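Local coordinates for protein short-chain-enoyl-CoA hydratase (Clostridium acetobutylicum, PDB 5Z7R) that catalyses the reversible hydration of crotonyl-CoA in butanoate metabolism, also accepting hexenoyl-CoA but not higher analogues, at residues V49-L54 and K198-A203; I121-S126 and K193-K198; V6-E11 and G41-D46. All blocks are in the same frame, centred on the assembly; numbering follows the deposited sequence.

Contact 1: residues V49-L54 and K198-A203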
loop_
_atom_site.group_PDB
_atom_site.type_symbol
_atom_site.label_atom_id
_atom_site.label_comp_id
_atom_site.label_asym_id
_atom_site.label_seq_id
_atom_site.Cartn_x
_atom_site.Cartn_y
_atom_site.Cartn_z
ATOM N N VAL A 49 -16.829 11.325 28.334
ATOM C CA VAL A 49 -16.303 9.964 28.135
ATOM C C VAL A 49 -14.961 9.970 27.415
ATOM O O VAL A 49 -14.877 10.384 26.260
ATOM C CB VAL A 49 -17.239 9.132 27.259
ATOM C CG1 VAL A 49 -16.641 7.756 27.030
ATOM C CG2 VAL A 49 -18.616 9.048 27.900
ATOM N N LEU A 50 -13.914 9.528 28.103
ATOM C CA LEU A 50 -12.562 9.504 27.539
ATOM C C LEU A 50 -12.020 8.081 27.425
ATOM O O LEU A 50 -10.895 7.889 26.995
ATOM C CB LEU A 50 -11.620 10.316 28.401
ATOM C CG LEU A 50 -11.930 11.779 28.526
ATOM C CD1 LEU A 50 -11.025 12.359 29.594
ATOM C CD2 LEU A 50 -11.733 12.515 27.224
ATOM N N ALA A 51 -12.785 7.087 27.841
ATOM C CA ALA A 51 -12.417 5.726 27.548
ATOM C C ALA A 51 -13.636 4.834 27.641
ATOM O O ALA A 51 -14.671 5.225 28.187
ATOM C CB ALA A 51 -11.302 5.247 28.466
ATOM N N VAL A 52 -13.533 3.654 27.061
ATOM C CA VAL A 52 -14.648 2.744 26.986
ATOM C C VAL A 52 -14.184 1.356 27.372
ATOM O O VAL A 52 -13.073 0.956 27.025
ATOM C CB VAL A 52 -15.219 2.703 25.545
ATOM C CG1 VAL A 52 -16.246 1.600 25.377
ATOM C CG2 VAL A 52 -15.785 4.044 25.171
ATOM N N ILE A 53 -15.039 0.633 28.078
ATOM C CA ILE A 53 -14.822 -0.733 28.389
ATOM C C ILE A 53 -16.002 -1.473 27.843
ATOM O O ILE A 53 -17.140 -1.133 28.090
ATOM C CB ILE A 53 -14.777 -0.976 29.903
ATOM C CG1 ILE A 53 -13.689 -0.113 30.547
ATOM C CG2 ILE A 53 -14.568 -2.459 30.226
ATOM C CD1 ILE A 53 -13.654 -0.266 32.052
ATOM N N LEU A 54 -15.710 -2.525 27.124
ATOM C CA LEU A 54 -16.720 -3.313 26.539
ATOM C C LEU A 54 -16.655 -4.587 27.234
ATOM O O LEU A 54 -15.590 -5.190 27.304
ATOM C CB LEU A 54 -16.403 -3.569 25.071
ATOM C CG LEU A 54 -17.359 -4.481 24.322
ATOM C CD1 LEU A 54 -18.776 -3.914 24.358
ATOM C CD2 LEU A 54 -16.853 -4.678 22.888
ATOM N N LYS A 198 -5.861 4.977 34.233
ATOM C CA LYS A 198 -4.578 5.541 33.802
ATOM C C LYS A 198 -4.795 6.288 32.505
ATOM O O LYS A 198 -4.405 7.441 32.396
ATOM C CB LYS A 198 -3.473 4.484 33.600
ATOM C CG LYS A 198 -3.390 3.461 34.712
ATOM C CD LYS A 198 -2.077 2.700 34.737
ATOM C CE LYS A 198 -2.051 1.626 35.844
ATOM N NZ LYS A 198 -2.616 0.301 35.420
ATOM N N ILE A 199 -5.435 5.652 31.523
ATOM C CA ILE A 199 -5.631 6.343 30.237
ATOM C C ILE A 199 -6.284 7.717 30.430
ATOM O O ILE A 199 -5.873 8.733 29.849
ATOM C CB ILE A 199 -6.463 5.508 29.265
ATOM C CG1 ILE A 199 -5.656 4.239 28.893
ATOM C CG2 ILE A 199 -6.857 6.362 28.062
ATOM C CD1 ILE A 199 -6.357 3.249 27.979
ATOM N N VAL A 200 -7.304 7.734 31.272
ATOM C CA VAL A 200 -8.106 8.949 31.525
ATOM C C VAL A 200 -7.333 10.068 32.243
ATOM O O VAL A 200 -7.606 11.242 32.033
ATOM C CB VAL A 200 -9.372 8.543 32.304
ATOM C CG1 VAL A 200 -10.022 9.735 32.965
ATOM C CG2 VAL A 200 -10.338 7.815 31.372
ATOM N N SER A 201 -6.340 9.701 33.049
ATOM C CA SER A 201 -5.454 10.679 33.711
ATOM C C SER A 201 -4.488 11.359 32.779
ATOM O O SER A 201 -3.928 12.424 33.110
ATOM C CB SER A 201 -4.642 9.967 34.774
ATOM O OG SER A 201 -5.166 8.647 34.914
ATOM N N ASN A 202 -4.242 10.737 31.630
ATOM C CA ASN A 202 -3.328 11.319 30.674
ATOM C C ASN A 202 -4.002 12.342 29.804
ATOM O O ASN A 202 -5.221 12.433 29.779
ATOM C CB ASN A 202 -2.710 10.236 29.837
ATOM C CG ASN A 202 -1.786 9.368 30.639
ATOM O OD1 ASN A 202 -0.945 9.892 31.368
ATOM N ND2 ASN A 202 -1.909 8.040 30.492
ATOM N N ALA A 203 -3.202 13.114 29.084
ATOM C CA ALA A 203 -3.744 14.199 28.326
ATOM C C ALA A 203 -4.644 13.635 27.222
ATOM O O ALA A 203 -4.249 12.693 26.533
ATOM C CB ALA A 203 -2.640 15.050 27.768
#

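Contact 2: residues I121-S126 and K193-K198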
loop_
_atom_site.group_PDB
_atom_site.type_symbol
_atom_site.label_atom_id
_atom_site.label_comp_id
_atom_site.label_asym_id
_atom_site.label_seq_id
_atom_site.Cartn_x
_atom_site.Cartn_y
_atom_site.Cartn_z
ATOM N N ILE A 121 -7.534 -2.549 23.101
ATOM C CA ILE A 121 -6.850 -3.398 24.061
ATOM C C ILE A 121 -7.763 -4.548 24.472
ATOM O O ILE A 121 -8.929 -4.340 24.807
ATOM C CB ILE A 121 -6.487 -2.563 25.295
ATOM C CG1 ILE A 121 -5.408 -1.550 24.934
ATOM C CG2 ILE A 121 -5.976 -3.426 26.435
ATOM C CD1 ILE A 121 -5.412 -0.316 25.802
ATOM N N ARG A 122 -7.255 -5.763 24.438
ATOM C CA ARG A 122 -8.008 -6.903 24.915
ATOM C C ARG A 122 -7.347 -7.422 26.189
ATOM O O ARG A 122 -6.104 -7.485 26.321
ATOM C CB ARG A 122 -8.012 -8.036 23.896
ATOM C CG ARG A 122 -8.966 -7.826 22.729
ATOM C CD ARG A 122 -8.529 -8.480 21.405
ATOM N NE ARG A 122 -7.259 -7.971 20.899
ATOM C CZ ARG A 122 -7.041 -6.730 20.506
ATOM N NH1 ARG A 122 -8.010 -5.813 20.542
ATOM N NH2 ARG A 122 -5.837 -6.389 20.075
ATOM N N ILE A 123 -8.214 -7.834 27.101
ATOM C CA ILE A 123 -7.846 -8.359 28.385
ATOM C C ILE A 123 -8.893 -9.424 28.650
ATOM O O ILE A 123 -10.024 -9.307 28.201
ATOM C CB ILE A 123 -7.797 -7.169 29.366
ATOM C CG1 ILE A 123 -6.373 -6.980 29.857
ATOM C CG2 ILE A 123 -8.818 -7.211 30.491
ATOM C CD1 ILE A 123 -5.851 -5.594 29.554
ATOM N N ALA A 124 -8.512 -10.506 29.289
ATOM C CA ALA A 124 -9.419 -11.632 29.400
ATOM C C ALA A 124 -9.389 -12.191 30.800
ATOM O O ALA A 124 -8.422 -11.939 31.535
ATOM C CB ALA A 124 -9.042 -12.708 28.418
ATOM N N SER A 125 -10.437 -12.953 31.147
ATOM C CA SER A 125 -10.474 -13.727 32.393
ATOM C C SER A 125 -10.147 -15.185 32.103
ATOM O O SER A 125 -10.422 -15.697 31.018
ATOM C CB SER A 125 -11.801 -13.570 33.172
ATOM O OG SER A 125 -12.933 -13.992 32.434
ATOM N N SER A 126 -9.534 -15.853 33.077
ATOM C CA SER A 126 -8.877 -17.138 32.803
ATOM C C SER A 126 -9.839 -18.169 32.224
ATOM O O SER A 126 -9.411 -19.154 31.646
ATOM C CB SER A 126 -8.147 -17.677 34.059
ATOM O OG SER A 126 -9.059 -17.987 35.110
ATOM N N LYS A 193 -10.660 -1.268 34.588
ATOM C CA LYS A 193 -10.915 0.064 35.121
ATOM C C LYS A 193 -9.647 0.733 35.500
ATOM O O LYS A 193 -9.533 1.945 35.345
ATOM C CB LYS A 193 -11.894 0.067 36.318
ATOM C CG LYS A 193 -13.342 -0.246 35.942
ATOM C CD LYS A 193 -14.389 0.129 36.985
ATOM C CE LYS A 193 -15.395 -1.009 37.214
ATOM N NZ LYS A 193 -16.816 -0.566 37.206
ATOM N N GLU A 194 -8.667 -0.026 35.983
ATOM C CA GLU A 194 -7.397 0.616 36.296
ATOM C C GLU A 194 -6.636 0.953 35.013
ATOM O O GLU A 194 -6.042 2.034 34.914
ATOM C CB GLU A 194 -6.573 -0.160 37.344
ATOM C CG GLU A 194 -5.897 -1.449 36.909
ATOM C CD GLU A 194 -5.739 -2.482 38.042
ATOM O OE1 GLU A 194 -4.783 -3.302 37.967
ATOM O OE2 GLU A 194 -6.581 -2.508 38.985
ATOM N N ILE A 195 -6.718 0.098 33.992
ATOM C CA ILE A 195 -6.196 0.512 32.670
ATOM C C ILE A 195 -6.940 1.767 32.179
ATOM O O ILE A 195 -6.330 2.766 31.883
ATOM C CB ILE A 195 -6.255 -0.618 31.631
ATOM C CG1 ILE A 195 -5.292 -1.723 32.031
ATOM C CG2 ILE A 195 -5.908 -0.084 30.232
ATOM C CD1 ILE A 195 -5.602 -3.070 31.413
ATOM N N ALA A 196 -8.260 1.728 32.159
ATOM C CA ALA A 196 -9.049 2.877 31.715
ATOM C C ALA A 196 -8.702 4.128 32.478
ATOM O O ALA A 196 -8.597 5.217 31.901
ATOM C CB ALA A 196 -10.517 2.575 31.866
ATOM N N ASN A 197 -8.479 3.960 33.785
ATOM C CA ASN A 197 -8.252 5.099 34.665
ATOM C C ASN A 197 -6.914 5.768 34.421
ATOM O O ASN A 197 -6.844 6.984 34.381
ATOM C CB ASN A 197 -8.472 4.706 36.144
ATOM C CG ASN A 197 -9.942 4.397 36.433
ATOM O OD1 ASN A 197 -10.838 5.136 36.004
ATOM N ND2 ASN A 197 -10.201 3.293 37.130
ATOM N N LYS A 198 -5.861 4.977 34.233
ATOM C CA LYS A 198 -4.578 5.541 33.802
ATOM C C LYS A 198 -4.795 6.288 32.505
ATOM O O LYS A 198 -4.405 7.441 32.396
ATOM C CB LYS A 198 -3.473 4.484 33.600
ATOM C CG LYS A 198 -3.390 3.461 34.712
ATOM C CD LYS A 198 -2.077 2.700 34.737
ATOM C CE LYS A 198 -2.051 1.626 35.844
ATOM N NZ LYS A 198 -2.616 0.301 35.420
#

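Contact 3: residues V6-E11 and G41-D46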
loop_
_atom_site.group_PDB
_atom_site.type_symbol
_atom_site.label_atom_id
_atom_site.label_comp_id
_atom_site.label_asym_id
_atom_site.label_seq_id
_atom_site.Cartn_x
_atom_site.Cartn_y
_atom_site.Cartn_z
ATOM N N VAL A 6 -28.197 -3.931 25.053
ATOM C CA VAL A 6 -26.961 -3.243 25.405
ATOM C C VAL A 6 -27.143 -2.199 26.496
ATOM O O VAL A 6 -27.903 -1.258 26.328
ATOM C CB VAL A 6 -26.426 -2.498 24.169
ATOM C CG1 VAL A 6 -25.079 -1.818 24.465
ATOM C CG2 VAL A 6 -26.348 -3.479 23.002
ATOM N N ILE A 7 -26.401 -2.330 27.582
ATOM C CA ILE A 7 -26.438 -1.354 28.643
ATOM C C ILE A 7 -25.307 -0.351 28.475
ATOM O O ILE A 7 -24.200 -0.737 28.133
ATOM C CB ILE A 7 -26.287 -2.049 30.011
ATOM C CG1 ILE A 7 -27.341 -3.146 30.172
ATOM C CG2 ILE A 7 -26.415 -1.022 31.124
ATOM C CD1 ILE A 7 -27.052 -4.124 31.287
ATOM N N LEU A 8 -25.561 0.920 28.749
ATOM C CA LEU A 8 -24.510 1.919 28.710
ATOM C C LEU A 8 -24.436 2.767 29.977
ATOM O O LEU A 8 -25.420 3.428 30.313
ATOM C CB LEU A 8 -24.726 2.851 27.528
ATOM C CG LEU A 8 -23.792 4.080 27.502
ATOM C CD1 LEU A 8 -22.352 3.693 27.169
ATOM C CD2 LEU A 8 -24.279 5.122 26.511
ATOM N N GLU A 9 -23.257 2.804 30.622
ATOM C CA GLU A 9 -23.043 3.497 31.904
ATOM C C GLU A 9 -21.801 4.372 31.887
ATOM O O GLU A 9 -20.858 4.073 31.184
ATOM C CB GLU A 9 -22.881 2.478 33.024
ATOM C CG GLU A 9 -23.746 1.245 32.872
ATOM C CD GLU A 9 -23.720 0.374 34.104
ATOM O OE1 GLU A 9 -24.091 0.860 35.202
ATOM O OE2 GLU A 9 -23.334 -0.806 33.980
ATOM N N LYS A 10 -21.802 5.438 32.676
ATOM C CA LYS A 10 -20.766 6.461 32.635
ATOM C C LYS A 10 -20.279 6.685 34.070
ATOM O O LYS A 10 -21.033 7.131 34.929
ATOM C CB LYS A 10 -21.308 7.779 32.045
ATOM C CG LYS A 10 -22.113 7.648 30.737
ATOM C CD LYS A 10 -23.341 8.587 30.664
ATOM C CE LYS A 10 -24.587 7.986 29.975
ATOM N NZ LYS A 10 -24.738 8.347 28.533
ATOM N N GLU A 11 -19.012 6.382 34.318
ATOM C CA GLU A 11 -18.408 6.413 35.647
ATOM C C GLU A 11 -17.282 7.450 35.650
ATOM O O GLU A 11 -16.122 7.131 35.397
ATOM C CB GLU A 11 -17.866 5.011 35.994
ATOM C CG GLU A 11 -18.786 3.848 35.575
ATOM C CD GLU A 11 -18.166 2.468 35.776
ATOM O OE1 GLU A 11 -16.932 2.402 35.997
ATOM O OE2 GLU A 11 -18.916 1.453 35.710
ATOM N N GLY A 41 -22.233 5.848 18.658
ATOM C CA GLY A 41 -22.496 7.246 18.286
ATOM C C GLY A 41 -22.784 8.122 19.491
ATOM O O GLY A 41 -22.375 9.315 19.557
ATOM N N GLU A 42 -23.496 7.539 20.449
ATOM C CA GLU A 42 -23.709 8.195 21.747
ATOM C C GLU A 42 -22.383 8.475 22.461
ATOM O O GLU A 42 -22.175 9.572 22.954
ATOM C CB GLU A 42 -24.620 7.323 22.627
ATOM C CG GLU A 42 -25.516 8.070 23.602
ATOM C CD GLU A 42 -26.584 8.933 22.947
ATOM O OE1 GLU A 42 -27.067 8.586 21.846
ATOM O OE2 GLU A 42 -26.932 9.965 23.570
ATOM N N ILE A 43 -21.457 7.516 22.497
ATOM C CA ILE A 43 -20.161 7.790 23.156
ATOM C C ILE A 43 -19.365 8.805 22.347
ATOM O O ILE A 43 -18.670 9.663 22.911
ATOM C CB ILE A 43 -19.354 6.511 23.371
ATOM C CG1 ILE A 43 -20.052 5.648 24.422
ATOM C CG2 ILE A 43 -17.904 6.826 23.774
ATOM C CD1 ILE A 43 -19.874 4.158 24.222
ATOM N N GLU A 44 -19.498 8.730 21.024
ATOM C CA GLU A 44 -18.838 9.701 20.159
ATOM C C GLU A 44 -19.123 11.145 20.581
ATOM O O GLU A 44 -18.201 11.941 20.670
ATOM C CB GLU A 44 -19.212 9.483 18.690
ATOM C CG GLU A 44 -18.458 8.337 18.015
ATOM C CD GLU A 44 -18.795 8.173 16.540
ATOM O OE1 GLU A 44 -19.745 8.840 16.059
ATOM O OE2 GLU A 44 -18.117 7.371 15.852
ATOM N N ASN A 45 -20.381 11.480 20.872
ATOM C CA ASN A 45 -20.735 12.884 21.191
ATOM C C ASN A 45 -20.478 13.281 22.636
ATOM O O ASN A 45 -20.482 14.475 22.943
ATOM C CB ASN A 45 -22.190 13.196 20.822
ATOM C CG ASN A 45 -22.532 12.719 19.432
ATOM O OD1 ASN A 45 -21.674 12.726 18.528
ATOM N ND2 ASN A 45 -23.765 12.251 19.255
ATOM N N ASP A 46 -20.225 12.301 23.509
ATOM C CA ASP A 46 -19.994 12.585 24.925
ATOM C C ASP A 46 -18.529 12.813 25.278
ATOM O O ASP A 46 -17.777 11.872 25.514
ATOM C CB ASP A 46 -20.572 11.470 25.788
ATOM C CG ASP A 46 -20.709 11.875 27.258
ATOM O OD1 ASP A 46 -19.924 12.717 27.754
ATOM O OD2 ASP A 46 -21.611 11.330 27.908
#

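Contact 1: residues V49-L54 and K198-A203
L50 and A51 meet V200 through a single methyl group, V200 CG2, and this apolar contact makes up most of the join. The methyl lies 4.1 Å from L50 CB and 4.0 Å from A51 CB, so that two consecutive residues share one partner. With V200 CG1 anti to the backbone N (chi1 162°), CG2 is left beside that N and turns to the two β-carbons. The CD1 branch of L50 is a looser neighbour, 4.4 Å from V200 CG1. The preceding helix residue, I199, adds a weaker approach: its CG2 stands only loosely near the strand, 4.4 Å from L50 O, with no hydrogen bond.

The join lies where helix 188-201 runs out beside the entry of strand 51-56, part of the central sheet of the crotonase fold. The backbones come near here, L50 CA and V200 CA being 6.0 Å apart. Further along the strand, I53 instead packs on M189, A192 and K193 of the same helix.

Polar bonding runs to other parts of the structure. L50 and A51 are tied by backbone hydrogen bonds to K13 and A15 respectively, and K13 also packs on both L50 and V200. After the helix, N202 ND2 donates a hydrogen bond to T164 O of the second subunit, whose F163 packs on I199.

Contact 2: residues I121-S126 and K193-K198
A helix laid against a strand of the central crotonase sheet brings I121 and I123 together with I195, the one residue of 193-198 that touches 121-126. Both strand isoleucines point to the helix. I195 meets them with both of its branches. Its CG1 is beside the backbone N (chi1 -67°) and carries CD1 to I123, tip to tip, while CG2, anti to that N, faces I121 CD1 at a loose 4.5 Å.

The two CD1 methyls of I123 and I195 are modelled closer than carbons can sit, and I123 has chi1 at -115°, away from the staggered values, so the exact placing of this tip is doubtful even though the pairing itself is plain. No hydrogen bond crosses the contact, and the backbones stay well apart, with I121 CA and I195 CA separated by 9.5 Å.

All three isoleucines are buried. L188, earlier on the same helix, also packs on I123, and K181 lines both I123 and I195. I195 further rests on I101 of strand 100-104, the parallel neighbour of 121-125, so the helix bridges two adjacent strands, while Q160 of the second subunit packs against I121 and I123.

Contact 3: residues V6-E11 and G41-D46
Facing K10, the carboxylate of D46 is one of two flat groups in this contact; the other belongs to E42, and neither is stacked on a partner. The two oxygens of D46 are used differently. OD1 accepts a hydrogen bond from the backbone N of E48 and a weak one from V49, which holds the group at the end of the helix. OD2 is directed to the lysine: K10 CD is 4.3 Å from it and K10 NZ 4.4 Å, beyond a salt bridge, so any attraction is probably modest and long-ranged. E42 takes part through its aliphatic portion, with CG 4.3 Å from L8 CD2, while its carboxylate oxygen OE2 remains 5.7 Å from K10 NZ.

Beside these charged groups lies the apolar part of the contact. L8 has CG anti to its backbone N (chi1 171°), which stretches the side chain out from the strand to the helix. There L8 CD1 lies across the end of I43, 3.9 Å from I43 CD1 and 4.1 Å from I43 CG1. The two side chains cross obliquely, and V17 of the adjoining strand packs on both. I43 is buried, whereas K10 is exposed.

Strand 6-11 pairs antiparallel with 14-19 as an outermost strand of the sheet. Helix 30-45 then connects 14-19 to its parallel neighbour 51-56, a β-α-β crossover, and here spreads beyond that unit onto the N-terminal edge strand of the crotonase fold.

How the contacts relate
All three contacts attach helices to the same sheet. Contact 3 closes first along the chain, and contact 2 is nested in the loop closed by contact 1. Contacts 1 and 2, centres about 11 Å apart, share K198 and helix 188-201, which spans several strands. Contact 3, with its centre about 13 Å from contact 1 and 18 Å from contact 2, uses helix 30-45 on the other face: I43 CG2 meets V49 CG1 at 3.6 Å, whereas I53 CD1 meets K193 CG at 3.9 Å. A salt bridge from K193 NZ to E11 OE1 joins contacts 2 and 3. The second subunit touches contacts 1 and 2, on helix 188-201 and strand 121-125.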